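Local coordinates for takeout-like protein 1 (Epiphyas postvittana, PDB 3E8T) that probably carries hydrophobic ligands in insects, as a takeout-family protein, and holds a ubiquinone-8 molecule along its interior, at residues Phe87-Thr92 and Lys119-His124; Ser128-Lys133 and Ile142-Thr147; Val138-Phe143 and Lys211-Glu216. All coordinates share one frame; numbering follows the deposited sequence. Where two conformers were deposited one is given.

Contact 1: Phe87-Thr92 and Lys119-His124. With UQ8 (Ubiquinone-8), chain B.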
loop_
_atom_site.group_PDB
_atom_site.type_symbol
_atom_site.label_atom_id
_atom_site.label_comp_id
_atom_site.label_asym_id
_atom_site.label_seq_id
_atom_site.Cartn_x
_atom_site.Cartn_y
_atom_site.Cartn_z
ATOM N N PHE A 87 10.715 1.569 -0.364
ATOM C CA PHE A 87 10.684 0.205 0.141
ATOM C C PHE A 87 10.167 -0.752 -0.914
ATOM O O PHE A 87 9.651 -0.319 -1.946
ATOM C CB PHE A 87 9.839 0.105 1.441
ATOM C CG PHE A 87 8.389 0.489 1.310
ATOM C CD1 PHE A 87 7.421 -0.488 1.225
ATOM C CD2 PHE A 87 8.006 1.833 1.325
ATOM C CE1 PHE A 87 6.072 -0.170 1.165
ATOM C CE2 PHE A 87 6.649 2.162 1.245
ATOM C CZ PHE A 87 5.713 1.132 1.148
ATOM N N HIS A 88 10.281 -2.035 -0.645
ATOM C CA HIS A 88 9.759 -3.031 -1.552
ATOM C C HIS A 88 9.285 -4.253 -0.814
ATOM O O HIS A 88 9.620 -4.462 0.354
ATOM C CB HIS A 88 10.800 -3.392 -2.627
ATOM C CG HIS A 88 12.002 -4.104 -2.091
ATOM N ND1 HIS A 88 13.115 -3.455 -1.590
ATOM C CD2 HIS A 88 12.251 -5.427 -1.956
ATOM C CE1 HIS A 88 14.008 -4.355 -1.189
ATOM N NE2 HIS A 88 13.509 -5.558 -1.396
ATOM N N LEU A 89 8.435 -5.042 -1.492
ATOM C CA LEU A 89 7.869 -6.239 -0.886
ATOM C C LEU A 89 7.221 -7.121 -1.934
ATOM O O LEU A 89 7.038 -6.690 -3.077
ATOM C CB LEU A 89 6.809 -5.850 0.157
ATOM C CG LEU A 89 5.505 -5.220 -0.386
ATOM C CD1 LEU A 89 4.446 -5.345 0.695
ATOM C CD2 LEU A 89 5.680 -3.785 -0.790
ATOM N N ASP A 90 6.975 -8.360 -1.559
ATOM C CA ASP A 90 5.999 -9.197 -2.216
ATOM C C ASP A 90 4.685 -9.034 -1.520
ATOM O O ASP A 90 4.649 -8.938 -0.303
ATOM C CB ASP A 90 6.405 -10.681 -2.198
ATOM C CG ASP A 90 7.719 -10.967 -2.916
ATOM O OD1 ASP A 90 8.182 -10.141 -3.715
ATOM O OD2 ASP A 90 8.268 -12.076 -2.648
ATOM N N ALA A 91 3.588 -8.983 -2.273
ATOM C CA ALA A 91 2.291 -8.780 -1.652
ATOM C C ALA A 91 1.237 -9.565 -2.368
ATOM O O ALA A 91 1.422 -9.992 -3.506
ATOM C CB ALA A 91 1.944 -7.328 -1.738
ATOM N N THR A 92 0.127 -9.744 -1.682
ATOM C CA THR A 92 -1.035 -10.355 -2.294
ATOM C C THR A 92 -2.240 -9.469 -2.009
ATOM O O THR A 92 -2.378 -8.934 -0.919
ATOM C CB THR A 92 -1.296 -11.835 -1.820
ATOM O OG1 THR A 92 -0.264 -12.727 -2.274
ATOM C CG2 THR A 92 -2.541 -12.383 -2.423
ATOM N N LYS A 119 5.175 -9.545 -7.153
ATOM C CA LYS A 119 6.533 -9.889 -6.778
ATOM C C LYS A 119 7.426 -8.697 -7.006
ATOM O O LYS A 119 7.509 -8.162 -8.099
ATOM C CB LYS A 119 7.020 -11.076 -7.587
ATOM C CG LYS A 119 8.375 -11.582 -7.137
ATOM C CD LYS A 119 8.849 -12.805 -7.871
ATOM C CE LYS A 119 10.188 -13.301 -7.217
ATOM N NZ LYS A 119 10.978 -14.353 -7.956
ATOM N N ASN A 120 8.106 -8.294 -5.940
ATOM C CA ASN A 120 9.074 -7.224 -5.955
ATOM C C ASN A 120 8.433 -5.928 -6.407
ATOM O O ASN A 120 8.902 -5.259 -7.336
ATOM C CB ASN A 120 10.287 -7.601 -6.812
ATOM C CG ASN A 120 11.504 -6.767 -6.521
ATOM O OD1 ASN A 120 11.621 -6.171 -5.466
ATOM N ND2 ASN A 120 12.406 -6.737 -7.482
ATOM N N ILE A 121 7.399 -5.527 -5.681
ATOM C CA ILE A 121 6.828 -4.226 -5.894
ATOM C C ILE A 121 7.623 -3.189 -5.100
ATOM O O ILE A 121 7.789 -3.354 -3.897
ATOM C CB ILE A 121 5.277 -4.180 -5.684
ATOM C CG1 ILE A 121 4.752 -2.789 -6.047
ATOM C CG2 ILE A 121 4.918 -4.595 -4.290
ATOM C CD1 ILE A 121 3.206 -2.725 -6.081
ATOM N N HIS A 122 8.077 -2.146 -5.779
ATOM C CA HIS A 122 8.767 -1.031 -5.181
ATOM C C HIS A 122 7.847 0.144 -5.054
ATOM O O HIS A 122 7.056 0.432 -5.955
ATOM C CB HIS A 122 9.985 -0.673 -6.014
ATOM C CG HIS A 122 11.098 -1.673 -5.875
ATOM N ND1 HIS A 122 12.318 -1.368 -5.304
ATOM C CD2 HIS A 122 11.134 -3.004 -6.109
ATOM C CE1 HIS A 122 13.059 -2.457 -5.241
ATOM N NE2 HIS A 122 12.384 -3.454 -5.751
ATOM N N ILE A 123 7.888 0.768 -3.878
ATOM C CA ILE A 123 7.038 1.863 -3.522
ATOM C C ILE A 123 7.894 3.068 -3.128
ATOM O O ILE A 123 8.857 2.934 -2.408
ATOM C CB ILE A 123 6.102 1.534 -2.341
ATOM C CG1 ILE A 123 5.288 0.289 -2.640
ATOM C CG2 ILE A 123 5.207 2.688 -1.981
ATOM C CD1 ILE A 123 4.331 0.413 -3.704
ATOM N N HIS A 124 7.554 4.233 -3.642
ATOM C CA HIS A 124 8.174 5.519 -3.286
ATOM C C HIS A 124 7.106 6.403 -2.650
ATOM O O HIS A 124 6.148 6.815 -3.305
ATOM C CB HIS A 124 8.795 6.197 -4.521
ATOM C CG HIS A 124 9.468 7.506 -4.251
ATOM N ND1 HIS A 124 10.708 7.590 -3.660
ATOM C CD2 HIS A 124 9.081 8.789 -4.498
ATOM C CE1 HIS A 124 11.051 8.863 -3.546
ATOM N NE2 HIS A 124 10.097 9.610 -4.065
HETATM C C45 UQ8 B . -10.027 -7.933 -12.832
HETATM C C44 UQ8 B . -9.048 -7.333 -13.845
HETATM C C46 UQ8 B . -9.205 -8.054 -15.158
HETATM C C43 UQ8 B . -7.604 -7.386 -13.382
HETATM C C42 UQ8 B . -7.466 -6.931 -11.921
HETATM C C41 UQ8 B . -7.715 -5.431 -11.835
HETATM C C39 UQ8 B . -6.688 -4.782 -10.932
HETATM C C40 UQ8 B . -7.103 -3.958 -9.715
HETATM C C38 UQ8 B . -5.360 -4.871 -11.250
HETATM C C37 UQ8 B . -4.331 -4.324 -10.497
HETATM C C36 UQ8 B . -3.047 -4.942 -11.052
HETATM C C34 UQ8 B . -1.817 -4.598 -10.232
HETATM C C35 UQ8 B . -0.665 -5.291 -10.574
HETATM C C33 UQ8 B . -1.886 -3.706 -9.164
HETATM C C32 UQ8 B . -0.858 -3.258 -8.342
HETATM C C31 UQ8 B . -1.479 -2.845 -6.980
HETATM C C29 UQ8 B . -0.486 -2.179 -6.039
HETATM C C30 UQ8 B . 0.502 -1.095 -6.576
HETATM C C28 UQ8 B . -0.457 -2.543 -4.697
HETATM C C27 UQ8 B . 0.401 -2.014 -3.741
HETATM C C26 UQ8 B . -0.238 -2.011 -2.344
HETATM C C24 UQ8 B . 0.799 -1.655 -1.273
HETATM C C25 UQ8 B . 1.939 -2.630 -0.933
HETATM C C23 UQ8 B . 0.708 -0.446 -0.617
HETATM C C22 UQ8 B . 1.553 0.037 0.386
HETATM C C21 UQ8 B . 1.212 1.485 0.737
HETATM C C19 UQ8 B . 2.273 2.224 1.554
HETATM C C20 UQ8 B . 1.954 3.709 1.721
HETATM C C18 UQ8 B . 2.604 1.536 2.886
HETATM C C17 UQ8 B . 3.597 2.365 3.714
HETATM C C16 UQ8 B . 4.316 1.536 4.792
HETATM C C14 UQ8 B . 4.972 2.487 5.787
HETATM C C15 UQ8 B . 5.639 3.772 5.264
HETATM C C13 UQ8 B . 4.951 2.231 7.157
HETATM C C12 UQ8 B . 5.521 3.088 8.095
HETATM C C11 UQ8 B . 5.991 2.374 9.378
HETATM C C9 UQ8 B . 7.112 3.161 10.082
HETATM C C10 UQ8 B . 7.182 4.626 9.618
HETATM C C8 UQ8 B . 6.905 3.067 11.592
HETATM C C7 UQ8 B . 6.474 4.397 12.219
HETATM C C6 UQ8 B . 7.660 5.346 12.519
HETATM C C1 UQ8 B . 7.548 6.704 12.196
HETATM C C1M UQ8 B . 6.365 7.149 11.608
HETATM C C2 UQ8 B . 8.589 7.608 12.442
HETATM O O2 UQ8 B . 8.487 8.805 12.161
HETATM C C3 UQ8 B . 9.764 7.165 13.027
HETATM O O3 UQ8 B . 10.776 8.047 13.267
HETATM C C3M UQ8 B . 10.573 8.695 14.522
HETATM C C4 UQ8 B . 9.910 5.822 13.353
HETATM O O4 UQ8 B . 11.077 5.405 13.929
HETATM C C4M UQ8 B . 12.204 5.800 13.134
HETATM C C5 UQ8 B . 8.867 4.920 13.100
HETATM O O5 UQ8 B . 9.021 3.736 13.410
#
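Strands 82-100 and 113-133 pair antiparallel here, within the curved sheet that helps enclose the ligand in the juvenile hormone binding protein fold. Phe-87 pairs with Ile-123 and Leu-89 with Ile-121, each through two backbone hydrogen bonds. The straightest runs from Ile-123 N to Phe-87 O, 2.8 Å.

The face bearing these four side chains is buried and tightly packed. Ile-123 lays its CB over one face of the Phe-87 ring, 3.8 Å from the centroid, in a CH-pi contact set off toward the rim. Leu-89 CD2 lies beside Ile-121 CG2 at 3.7 Å. Three of the four belong to the ubiquinone pocket. Ile-121 CD1 comes within 3.2 Å of C30 on the isoprenoid tail, while the edge of the Phe-87 ring meets the tail carbon C19. Leu-66 and Ile-71 of strand 54-77 also touch Phe-87.

The other face is polar and partly open to solvent. The His-88 and His-122 rings are nearly parallel (12°) but offset, with little of one lying over the other. His-88 ND1 is hydrogen-bonded to Asp-72 OD2, and Asn-120 ND2 to Asp-154 OD1. At the corner beyond the histidines, Asn-120 N donates to Asp-90 OD1 at 2.9 Å. His-88 has its CG in the crowded position between N and C (chi1 67°), and its CB sits over the centre of the His-122 ring, 3.4 Å from the centroid.

Contact 2: Ser128-Lys133 and Ile142-Thr147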
loop_
_atom_site.group_PDB
_atom_site.type_symbol
_atom_site.label_atom_id
_atom_site.label_comp_id
_atom_site.label_asym_id
_atom_site.label_seq_id
_atom_site.Cartn_x
_atom_site.Cartn_y
_atom_site.Cartn_z
ATOM N N SER A 128 4.628 15.066 3.577
ATOM C CA SER A 128 4.894 16.362 4.168
ATOM C C SER A 128 4.387 16.408 5.588
ATOM O O SER A 128 3.370 15.792 5.909
ATOM C CB SER A 128 4.269 17.437 3.341
ATOM O OG SER A 128 2.919 17.189 3.196
ATOM N N TYR A 129 5.113 17.113 6.450
ATOM C CA TYR A 129 4.745 17.154 7.866
ATOM C C TYR A 129 5.028 18.541 8.413
ATOM O O TYR A 129 5.741 19.350 7.817
ATOM C CB TYR A 129 5.540 16.104 8.683
ATOM C CG TYR A 129 6.959 16.451 8.855
ATOM C CD1 TYR A 129 7.349 17.245 9.929
ATOM C CD2 TYR A 129 7.946 16.060 7.934
ATOM C CE1 TYR A 129 8.656 17.603 10.097
ATOM C CE2 TYR A 129 9.277 16.437 8.107
ATOM C CZ TYR A 129 9.617 17.236 9.201
ATOM O OH TYR A 129 10.914 17.614 9.369
ATOM N N GLU A 130 4.499 18.761 9.601
ATOM C CA GLU A 130 4.837 19.924 10.392
ATOM C C GLU A 130 5.122 19.446 11.803
ATOM O O GLU A 130 4.438 18.545 12.288
ATOM C CB GLU A 130 3.644 20.869 10.411
ATOM C CG GLU A 130 3.426 21.640 9.107
ATOM C CD GLU A 130 4.473 22.706 8.878
ATOM O OE1 GLU A 130 4.660 23.545 9.785
ATOM O OE2 GLU A 130 5.111 22.691 7.801
ATOM N N MET A 131 6.112 20.049 12.445
ATOM C CA MET A 131 6.364 19.834 13.856
ATOM C C MET A 131 5.478 20.817 14.586
ATOM O O MET A 131 5.558 22.036 14.346
ATOM C CB MET A 131 7.825 20.117 14.211
ATOM C CG MET A 131 8.876 19.188 13.662
ATOM S SD MET A 131 8.639 17.523 14.175
ATOM C CE MET A 131 8.080 17.729 15.834
ATOM N N GLU A 132 4.608 20.286 15.434
ATOM C CA GLU A 132 3.617 21.110 16.129
ATOM C C GLU A 132 3.622 20.836 17.605
ATOM O O GLU A 132 3.675 19.682 18.024
ATOM C CB GLU A 132 2.204 20.807 15.595
ATOM C CG GLU A 132 2.053 21.075 14.098
ATOM C CD GLU A 132 0.664 20.797 13.529
ATOM O OE1 GLU A 132 -0.232 20.237 14.220
ATOM O OE2 GLU A 132 0.458 21.111 12.341
ATOM N N LYS A 133 3.452 21.894 18.388
ATOM C CA LYS A 133 3.313 21.751 19.832
ATOM C C LYS A 133 1.845 21.671 20.174
ATOM O O LYS A 133 1.073 22.508 19.702
ATOM C CB LYS A 133 3.941 22.972 20.483
ATOM C CG LYS A 133 4.264 22.827 21.923
ATOM C CD LYS A 133 5.018 24.029 22.422
ATOM C CE LYS A 133 6.426 24.139 21.887
ATOM N NZ LYS A 133 7.373 23.056 22.237
ATOM N N ILE A 142 3.407 15.948 12.772
ATOM C CA ILE A 142 2.066 15.915 12.260
ATOM C C ILE A 142 2.114 15.766 10.732
ATOM O O ILE A 142 2.480 16.666 10.045
ATOM C CB ILE A 142 1.240 17.141 12.701
ATOM C CG1 ILE A 142 1.262 17.288 14.221
ATOM C CG2 ILE A 142 -0.209 17.035 12.161
ATOM C CD1 ILE A 142 0.650 16.100 14.972
ATOM N N PHE A 143 1.759 14.592 10.269
ATOM C CA PHE A 143 1.693 14.342 8.839
ATOM C C PHE A 143 0.569 15.120 8.186
ATOM O O PHE A 143 -0.528 15.207 8.733
ATOM C CB PHE A 143 1.446 12.863 8.578
ATOM C CG PHE A 143 2.651 11.985 8.675
ATOM C CD1 PHE A 143 3.864 12.434 9.114
ATOM C CD2 PHE A 143 2.543 10.650 8.221
ATOM C CE1 PHE A 143 4.983 11.587 9.139
ATOM C CE2 PHE A 143 3.633 9.814 8.244
ATOM C CZ PHE A 143 4.838 10.267 8.710
ATOM N N LYS A 144 0.817 15.654 6.987
ATOM C CA LYS A 144 -0.124 16.520 6.305
ATOM C C LYS A 144 -0.609 15.878 5.004
ATOM O O LYS A 144 -1.840 15.642 4.833
ATOM C CB LYS A 144 0.510 17.878 6.032
ATOM C CG LYS A 144 0.883 18.637 7.295
ATOM C CD LYS A 144 -0.293 18.939 8.210
ATOM C CE LYS A 144 0.149 19.732 9.433
ATOM N NZ LYS A 144 -1.045 20.132 10.296
ATOM N N LYS A 145 0.269 15.643 4.066
ATOM C CA LYS A 145 -0.115 15.100 2.759
ATOM C C LYS A 145 0.895 14.040 2.384
ATOM O O LYS A 145 1.990 13.971 2.967
ATOM C CB LYS A 145 -0.110 16.217 1.678
ATOM C CG LYS A 145 -1.111 17.268 1.929
ATOM C CD LYS A 145 -1.231 18.365 0.868
ATOM C CE LYS A 145 -1.595 17.867 -0.506
ATOM N NZ LYS A 145 -1.731 19.060 -1.440
ATOM N N TYR A 146 0.545 13.222 1.414
ATOM C CA TYR A 146 1.456 12.264 0.877
ATOM C C TYR A 146 1.239 12.066 -0.594
ATOM O O TYR A 146 0.147 12.359 -1.163
ATOM C CB TYR A 146 1.330 10.905 1.612
ATOM C CG TYR A 146 0.035 10.210 1.316
ATOM C CD1 TYR A 146 -0.066 9.263 0.309
ATOM C CD2 TYR A 146 -1.123 10.550 2.028
ATOM C CE1 TYR A 146 -1.275 8.665 0.018
ATOM C CE2 TYR A 146 -2.332 9.937 1.747
ATOM C CZ TYR A 146 -2.387 9.001 0.749
ATOM O OH TYR A 146 -3.614 8.412 0.495
ATOM N N THR A 147 2.269 11.513 -1.229
ATOM C CA THR A 147 2.179 10.940 -2.569
ATOM C C THR A 147 2.822 9.571 -2.584
ATOM O O THR A 147 3.756 9.340 -1.827
ATOM C CB THR A 147 2.888 11.782 -3.620
ATOM O OG1 THR A 147 4.267 11.844 -3.344
ATOM C CG2 THR A 147 2.336 13.203 -3.678
#
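The two strands of the hairpin 113-133/139-153 run antiparallel at 157°, with Glu-130 and Ile-142 as a hydrogen-bonded pair and Tyr-129 and Phe-143 as a non-hydrogen-bonded one. Beyond that pair the register slips by one residue. Ser-128 faces both Lys-144 and Lys-145, a beta bulge.

Lys-144 N donates to Ser-128 O at 2.8 Å. Lys-145 N turns instead to the Ser-128 side chain, 3.2 Å from OG. That hydroxyl takes the crowded position between N and C (chi1 56°), which turns OG toward the N-H of Lys-145.

A salt bridge links the polar side chains of the two strands. Lys-144 and Glu-132 meet tip to tip, with NZ 2.7 Å from OE2 on the syn side of the carboxylate. Lys-144 bends at chi2 (-60°), and its CE passes across Glu-130, 3.8 Å from CB. The other carboxylate oxygen, Glu-132 OE1, lies against Ile-142 CG1 at 3.3 Å. On the buried face Tyr-129 CB touches Phe-143 CD1 only loosely, at 4.1 Å.

Phe-143 packs on Ile-205 and Leu-209 of helix 182-211, and its side chain is about 5 Å from the bound ubiquinone, between nearest atoms. Lys-206 NZ of that helix is hydrogen-bonded to Phe-143 O. On the other strand, the Tyr-129 ring meets Trp-76 of strand 54-77, and its side chain also touches Ile-83 of strand 82-100.

Contact 3: Val138-Phe143 and Lys211-Glu216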
loop_
_atom_site.group_PDB
_atom_site.type_symbol
_atom_site.label_atom_id
_atom_site.label_comp_id
_atom_site.label_asym_id
_atom_site.label_seq_id
_atom_site.Cartn_x
_atom_site.Cartn_y
_atom_site.Cartn_z
ATOM N N VAL A 138 3.725 19.760 24.173
ATOM C CA VAL A 138 4.470 18.589 23.678
ATOM C C VAL A 138 4.532 18.583 22.160
ATOM O O VAL A 138 3.528 18.708 21.493
ATOM C CB VAL A 138 3.818 17.299 24.167
ATOM C CG1 VAL A 138 4.612 16.088 23.690
ATOM C CG2 VAL A 138 3.723 17.315 25.735
ATOM N N ASP A 139 5.732 18.438 21.629
ATOM C CA ASP A 139 5.984 18.433 20.199
ATOM C C ASP A 139 5.713 17.069 19.590
ATOM O O ASP A 139 6.127 16.028 20.094
ATOM C CB ASP A 139 7.428 18.841 19.928
ATOM C CG ASP A 139 7.692 20.334 20.217
ATOM O OD1 ASP A 139 6.768 21.067 20.622
ATOM O OD2 ASP A 139 8.838 20.765 20.010
ATOM N N HIS A 140 5.029 17.085 18.469
ATOM C CA HIS A 140 4.722 15.894 17.668
ATOM C C HIS A 140 5.007 16.167 16.211
ATOM O O HIS A 140 4.816 17.294 15.748
ATOM C CB HIS A 140 3.242 15.551 17.748
ATOM C CG HIS A 140 2.792 15.149 19.111
ATOM N ND1 HIS A 140 2.192 16.014 19.998
ATOM C CD2 HIS A 140 2.837 13.947 19.730
ATOM C CE1 HIS A 140 1.925 15.366 21.120
ATOM N NE2 HIS A 140 2.288 14.109 20.984
ATOM N N VAL A 141 5.349 15.118 15.468
ATOM C CA VAL A 141 5.342 15.191 14.007
ATOM C C VAL A 141 3.924 14.969 13.519
ATOM O O VAL A 141 3.330 13.930 13.784
ATOM C CB VAL A 141 6.246 14.132 13.420
ATOM C CG1 VAL A 141 6.071 13.999 11.886
ATOM C CG2 VAL A 141 7.654 14.458 13.749
ATOM N N ILE A 142 3.407 15.948 12.772
ATOM C CA ILE A 142 2.066 15.915 12.260
ATOM C C ILE A 142 2.114 15.766 10.732
ATOM O O ILE A 142 2.480 16.666 10.045
ATOM C CB ILE A 142 1.240 17.141 12.701
ATOM C CG1 ILE A 142 1.262 17.288 14.221
ATOM C CG2 ILE A 142 -0.209 17.035 12.161
ATOM C CD1 ILE A 142 0.650 16.100 14.972
ATOM N N PHE A 143 1.759 14.592 10.269
ATOM C CA PHE A 143 1.693 14.342 8.839
ATOM C C PHE A 143 0.569 15.120 8.186
ATOM O O PHE A 143 -0.528 15.207 8.733
ATOM C CB PHE A 143 1.446 12.863 8.578
ATOM C CG PHE A 143 2.651 11.985 8.675
ATOM C CD1 PHE A 143 3.864 12.434 9.114
ATOM C CD2 PHE A 143 2.543 10.650 8.221
ATOM C CE1 PHE A 143 4.983 11.587 9.139
ATOM C CE2 PHE A 143 3.633 9.814 8.244
ATOM C CZ PHE A 143 4.838 10.267 8.710
ATOM N N LYS A 211 0.090 11.168 18.495
ATOM C CA LYS A 211 -0.097 10.838 19.903
ATOM C C LYS A 211 1.162 10.381 20.610
ATOM O O LYS A 211 1.126 10.255 21.841
ATOM C CB LYS A 211 -1.199 9.793 20.069
ATOM C CG LYS A 211 -0.821 8.362 19.741
ATOM C CD LYS A 211 -2.009 7.418 19.466
ATOM C CE LYS A 211 -2.950 7.325 20.651
ATOM N NZ LYS A 211 -2.301 6.774 21.921
ATOM N N VAL A 212 2.280 10.219 19.902
ATOM C CA VAL A 212 3.552 9.811 20.485
ATOM C C VAL A 212 4.509 10.997 20.372
ATOM O O VAL A 212 4.799 11.452 19.287
ATOM C CB VAL A 212 4.133 8.564 19.823
ATOM C CG1 VAL A 212 5.432 8.206 20.500
ATOM C CG2 VAL A 212 3.136 7.388 19.961
ATOM N N PRO A 213 4.999 11.545 21.509
ATOM C CA PRO A 213 5.900 12.685 21.433
ATOM C C PRO A 213 7.103 12.344 20.577
ATOM O O PRO A 213 7.643 11.246 20.685
ATOM C CB PRO A 213 6.316 12.899 22.887
ATOM C CG PRO A 213 5.235 12.279 23.690
ATOM C CD PRO A 213 4.724 11.132 22.893
ATOM N N ILE A 214 7.517 13.262 19.732
ATOM C CA ILE A 214 8.609 12.988 18.817
ATOM C C ILE A 214 9.885 12.677 19.593
ATOM O O ILE A 214 10.699 11.866 19.150
ATOM C CB ILE A 214 8.760 14.100 17.751
ATOM C CG1 ILE A 214 9.785 13.719 16.682
ATOM C CG2 ILE A 214 9.147 15.411 18.375
ATOM C CD1 ILE A 214 9.430 12.440 15.923
ATOM N N ALA A 215 10.038 13.267 20.772
ATOM C CA ALA A 215 11.208 13.014 21.597
ATOM C C ALA A 215 11.303 11.567 22.068
ATOM O O ALA A 215 12.394 11.123 22.445
ATOM C CB ALA A 215 11.209 13.952 22.812
ATOM N N GLU A 216 10.195 10.840 22.094
ATOM C CA GLU A 216 10.179 9.438 22.552
ATOM C C GLU A 216 10.665 8.472 21.493
ATOM O O GLU A 216 11.055 7.335 21.814
ATOM C CB GLU A 216 8.775 9.012 23.005
ATOM C CG GLU A 216 8.354 9.596 24.366
ATOM C CD GLU A 216 7.028 9.037 24.899
ATOM O OE1 GLU A 216 6.549 7.984 24.409
ATOM O OE2 GLU A 216 6.463 9.657 25.830
HETATM O O HOH W 1 8.395 15.592 21.852
HETATM O O HOH W 2 1.639 12.791 23.329
HETATM O O HOH W 3 5.379 12.606 16.851
#
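Ile-214 meets the start of strand 139-153 through both its backbone and its side chain. Its N donates to Asp-139 O at 3.1 Å, in the carbonyl plane and nearly straight (169° at the hydrogen). Its CD1 presses on Val-141 CG2 at 3.5 Å, a tight fit for two methyl groups. Beside this pair, Val-138 CG1 rests against Pro-213 CB, 3.7 Å away. His-140 completes the first shell. Its ring turns an edge to the chain before the helix, and CD2 comes to 3.2 Å from Val-212 O, near the ring plane.

Three waters bridge the two segments. One donates to Asp-139 O and accepts from Ala-215 N, so the carbonyl takes two donors. A second lies in the plane of the His-140 ring, 2.8 Å from NE2, and donates to Lys-211 O. The third accepts from Val-141 N and donates to Val-212 O. An alanine in place of His-140 would take away the ring and its water bond, and would probably loosen the strand's hold on the Lys-211 and Val-212 backbone.

Further out, Asp-139 is fixed by a salt bridge to Lys-133, and Lys-211 NZ is hydrogen-bonded to His-34 ND1. Met-131 packs on both Val-141 and Ile-214. At the start of the short, weakly bonded helix, Glu-216 N is hydrogen-bonded to Pro-213 O, three residues back. The Ile-214 side chain lies about 4 Å from the bound ubiquinone, between nearest atoms.

No salt bridge spans the two segments. With one direct backbone bond and three water bridges, the join between the hairpin and the C-terminal tail, beside the quinone end of the ligand, is likely to depend on those waters as much as on apolar packing.

From the N terminus, contact 1 comes first. It closes a 26-residue, mostly strand loop and brings strand 113-133 back beside strand 82-100. The same strand runs on into contact 2, whose centre is about 24 Å from that of contact 1. Contact 2 closes a connection of eight residues, three of them strand. Contact 3 starts within that connection, shares Ile-142 and Phe-143 with contact 2, and spans 67 largely helical residues to the C-terminal tail. Contacts 2 and 3 thus overlap, contact 3 ending far beyond contact 2, while contact 1 stands in series with both. The Lys-133 to Asp-139 salt bridge joins contacts 2 and 3. Together the three tie the curved sheet to its hairpin tip and the C terminus.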